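Local atomic coordinates of DnaD domain protein (Enterococcus faecalis, PDB entry 2I5U), a protein that is of unknown function but, through the DnaD-like domain present here, probably takes part in the initiation of DNA replication. Residues I34-S37 against Q38-E42; Q43-V46 against K47-I51. All blocks are in the same frame, centred on the assembly; numbering follows the deposited sequence. Where two conformers were deposited one is given.

Contact 1: I34-S37 against Q38-E42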
# COMPACT_ATOMS: atom_id res chain seq x y z
N ILE A 34 7.81 10.01 8.41
CA ILE A 34 7.58 11.41 8.01
C ILE A 34 6.28 11.97 8.55
O ILE A 34 5.80 13.01 8.10
CB ILE A 34 7.71 11.62 6.48
CG1 ILE A 34 6.81 10.67 5.68
CG2 ILE A 34 9.15 11.43 6.07
CD1 ILE A 34 5.33 11.09 5.55
N GLY A 35 5.73 11.32 9.57
CA GLY A 35 4.68 11.92 10.40
C GLY A 35 3.27 11.43 10.17
O GLY A 35 2.33 11.98 10.72
N ALA A 36 3.10 10.38 9.37
CA ALA A 36 1.79 9.75 9.23
C ALA A 36 1.50 8.88 10.45
O ALA A 36 2.41 8.26 11.01
CB ALA A 36 1.76 8.88 7.95
N SER A 37 0.23 8.79 10.85
CA SER A 37 -0.17 7.78 11.83
C SER A 37 -0.19 6.41 11.15
O SER A 37 -0.23 6.32 9.92
CB SER A 37 -1.56 8.10 12.41
OG SER A 37 -2.58 7.98 11.43
N GLN A 38 -0.16 5.36 11.96
CA GLN A 38 -0.28 4.00 11.44
C GLN A 38 -1.55 3.89 10.60
O GLN A 38 -1.53 3.34 9.51
CB GLN A 38 -0.32 2.98 12.59
CG GLN A 38 -0.34 1.52 12.14
CD GLN A 38 -0.35 0.54 13.31
OE1 GLN A 38 0.54 0.57 14.17
NE2 GLN A 38 -1.35 -0.33 13.34
N LYS A 39 -2.64 4.45 11.11
CA LYS A 39 -3.94 4.39 10.44
C LYS A 39 -3.93 5.11 9.09
O LYS A 39 -4.46 4.61 8.10
CB LYS A 39 -5.02 5.00 11.33
CG LYS A 39 -6.43 4.62 10.91
CD LYS A 39 -6.82 3.25 11.46
CE LYS A 39 -7.65 2.45 10.46
NZ LYS A 39 -8.82 3.22 9.96
N GLU A 40 -3.32 6.30 9.06
CA GLU A 40 -3.23 7.08 7.83
C GLU A 40 -2.37 6.36 6.79
O GLU A 40 -2.68 6.37 5.60
CB GLU A 40 -2.61 8.46 8.11
CG GLU A 40 -3.55 9.45 8.76
CD GLU A 40 -2.83 10.67 9.33
OE1 GLU A 40 -1.66 10.56 9.75
OE2 GLU A 40 -3.46 11.75 9.38
N ALA A 41 -1.28 5.75 7.26
CA ALA A 41 -0.38 5.02 6.37
C ALA A 41 -1.13 3.82 5.76
O ALA A 41 -1.02 3.56 4.56
CB ALA A 41 0.88 4.57 7.14
N GLU A 42 -1.88 3.10 6.58
CA GLU A 42 -2.69 1.99 6.10
C GLU A 42 -3.70 2.45 5.05
O GLU A 42 -3.89 1.77 4.02
CB GLU A 42 -3.40 1.31 7.28
CG GLU A 42 -4.09 -0.01 6.96
CD GLU A 42 -4.83 -0.58 8.17
OE1 GLU A 42 -5.76 0.09 8.68
OE2 GLU A 42 -4.47 -1.69 8.62
O HOH W 1 -0.21 12.34 11.47

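Contact 2: Q43-V46 against K47-I51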
# COMPACT_ATOMS: atom_id res chain seq x y z
N GLN A 43 -4.34 3.58 5.30
CA GLN A 43 -5.29 4.17 4.37
C GLN A 43 -4.64 4.51 3.02
O GLN A 43 -5.25 4.32 1.98
CB GLN A 43 -5.94 5.43 4.96
CG GLN A 43 -6.90 5.14 6.11
CD GLN A 43 -7.54 6.39 6.71
OE1 GLN A 43 -7.00 7.50 6.62
NE2 GLN A 43 -8.69 6.20 7.35
N LEU A 44 -3.41 4.99 3.05
CA LEU A 44 -2.68 5.30 1.82
C LEU A 44 -2.45 4.03 1.00
O LEU A 44 -2.65 4.02 -0.21
CB LEU A 44 -1.33 5.95 2.11
CG LEU A 44 -1.38 7.41 2.59
CD1 LEU A 44 -0.00 7.88 3.07
CD2 LEU A 44 -1.90 8.32 1.50
N ILE A 45 -2.08 2.96 1.66
CA ILE A 45 -1.83 1.72 0.95
C ILE A 45 -3.14 1.19 0.33
O ILE A 45 -3.17 0.78 -0.83
CB ILE A 45 -1.13 0.66 1.83
CG1 ILE A 45 0.29 1.12 2.18
CG2 ILE A 45 -1.06 -0.67 1.09
CD1 ILE A 45 0.89 0.40 3.34
N VAL A 46 -4.21 1.22 1.10
CA VAL A 46 -5.51 0.79 0.58
C VAL A 46 -5.86 1.59 -0.68
O VAL A 46 -6.32 1.02 -1.69
CB VAL A 46 -6.61 0.93 1.62
CG1 VAL A 46 -7.98 0.71 0.98
CG2 VAL A 46 -6.40 -0.06 2.76
N LYS A 47 -5.68 2.91 -0.62
CA LYS A 47 -5.98 3.77 -1.76
C LYS A 47 -5.12 3.42 -2.99
O LYS A 47 -5.61 3.40 -4.11
CB LYS A 47 -5.82 5.24 -1.40
CG LYS A 47 -6.16 6.20 -2.53
CD LYS A 47 -7.66 6.28 -2.76
CE LYS A 47 -8.01 6.50 -4.22
NZ LYS A 47 -8.15 5.19 -4.92
N ALA A 48 -3.82 3.19 -2.79
CA ALA A 48 -2.94 2.80 -3.89
C ALA A 48 -3.43 1.48 -4.49
O ALA A 48 -3.39 1.29 -5.70
CB ALA A 48 -1.48 2.68 -3.43
N ILE A 49 -3.88 0.55 -3.66
CA ILE A 49 -4.39 -0.72 -4.19
C ILE A 49 -5.65 -0.51 -5.02
O ILE A 49 -5.79 -1.09 -6.12
CB ILE A 49 -4.66 -1.74 -3.05
CG1 ILE A 49 -3.32 -2.17 -2.46
CG2 ILE A 49 -5.41 -2.95 -3.56
CD1 ILE A 49 -3.44 -2.99 -1.13
N GLU A 50 -6.52 0.36 -4.56
CA GLU A 50 -7.73 0.73 -5.33
C GLU A 50 -7.36 1.32 -6.69
O GLU A 50 -7.98 0.99 -7.71
CB GLU A 50 -8.57 1.74 -4.55
CG GLU A 50 -9.28 1.11 -3.38
CD GLU A 50 -10.16 2.07 -2.62
OE1 GLU A 50 -9.74 3.22 -2.39
OE2 GLU A 50 -11.29 1.66 -2.25
N ILE A 51 -6.36 2.19 -6.70
CA ILE A 51 -5.88 2.80 -7.96
C ILE A 51 -5.36 1.71 -8.92
O ILE A 51 -5.67 1.73 -10.11
CB ILE A 51 -4.80 3.86 -7.67
CG1 ILE A 51 -5.42 5.09 -7.01
CG2 ILE A 51 -4.08 4.27 -8.94
CD1 ILE A 51 -4.42 6.05 -6.38

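Contact 1: I34-S37 against Q38-E42
G35 reaches E40 through a water molecule: the water donates to G35 O at 2.7 Å and to E40 OE1 at 2.9 Å, so the loop is tied to the first turn of the helix that follows it. G35 itself has a positive phi (105°) and is the C-prime residue of a Schellman motif, in which A36 N returns to F31 O and G35 N to E32 O as the backbone turns out of helix 18-32. A36 comes next, its CA lying 3.6 Å from E40 OE1 while its methyl group lies loosely beside A41, CB to CB 4.5 Å. S37 is the N-cap and, with E40, builds a capping box. Its hydroxyl accepts from E40 N, with OG 3.0 Å from that nitrogen, and the chi1 of 67° that sets OG between the backbone N and the carbonyl carbon brings it over the open end of the helix. In return E40 sends its side chain back, extended beyond CG, and OE1 takes the S37 N-H at 2.8 Å. That bond is straight (179°) and uses the anti side of the carboxylate, slightly out of its plane. Two donors, the water and the S37 amide, thus converge on E40 OE1 and probably limit the carboxylate's freedom to turn. S37 O opens the regular helical pattern by accepting from A41 N at 2.9 Å. The whole is a short joint between two helices: helix 18-32 stops at the Schellman turn and helix 38-55 starts at the capping box. A36 rests on F31 and A41 on both I28 and F31 of helix 18-32, while farther along E42 meets A3 and I4 of helix 2-9.

Contact 2: Q43-V46 against K47-I51
Four successive backbone hydrogen bonds join Q43-V46 to K47-I51, each from an amide to the carbonyl four residues earlier. K47 N donates to Q43 O at 3.0 Å and A48 N to L44 O at the same length; I49 N reaches I45 O at 2.9 Å, and E50 N closes the set on V46 O. This is the regular alpha-helical pattern in the middle of helix 38-55. Beyond the backbone, K47 and E50 form a salt bridge one turn apart, NZ to OE1 3.6 Å, a long one. The lysine leaves the helix with CG anti to its backbone nitrogen (chi1 -178°) and then bends at each later torsion, which carries NZ along the helix toward the carboxylate. E50 has its CG beside V46 O, 3.4 Å away, and the chain runs on extended to its carboxylate, with CD 4.4 Å from V46 CG1.

The apolar packing, on another face, repeats the four-residue spacing of the backbone bonds. I45 CG2 and I49 CD1 touch at 4.0 Å, the two chains crossing at a slant, and the I49 CG1 methylene lies 3.4 Å from I45 O. The chi1 of -69° places I49 CG1 beside its own nitrogen and turns CD1 back along the helix toward I45. I45 is enclosed by F24, W27 and I28 of helix 18-32 and by I4 of helix 2-9; I49 meets I7 and I63, and L44 touches F31 of helix 18-32 and W70 of helix 60-73. The helix is therefore amphipathic: L44, I45, A48 and I49 are buried, and L44, I45 and I49 between them touch all three other helices, whereas K47 and Q43 are exposed, and the K47-E50 ion pair probably adds only modestly to the stability of the helix backbone.

Contacts 1 and 2 follow one another along helix 38-55, their centres 13 Å apart, and touch only where the chain continues from E42 to Q43. Residues 34-42 lie toward the periphery, where a loop turns into a helix, whereas 43-51 sit nearer the centre of the chain, 6 Å from it as against 11 Å. Their chemistry differs accordingly. In contact 1 the S37 hydroxyl serves a first-turn amide, and the E40 carboxylate and a water tie the loop to that turn; in contact 2 the backbone satisfies itself, leaving side chains to pack or pair charges. Both lean on helices 18-32 and 2-9, but contact 2 also engages helix 60-73.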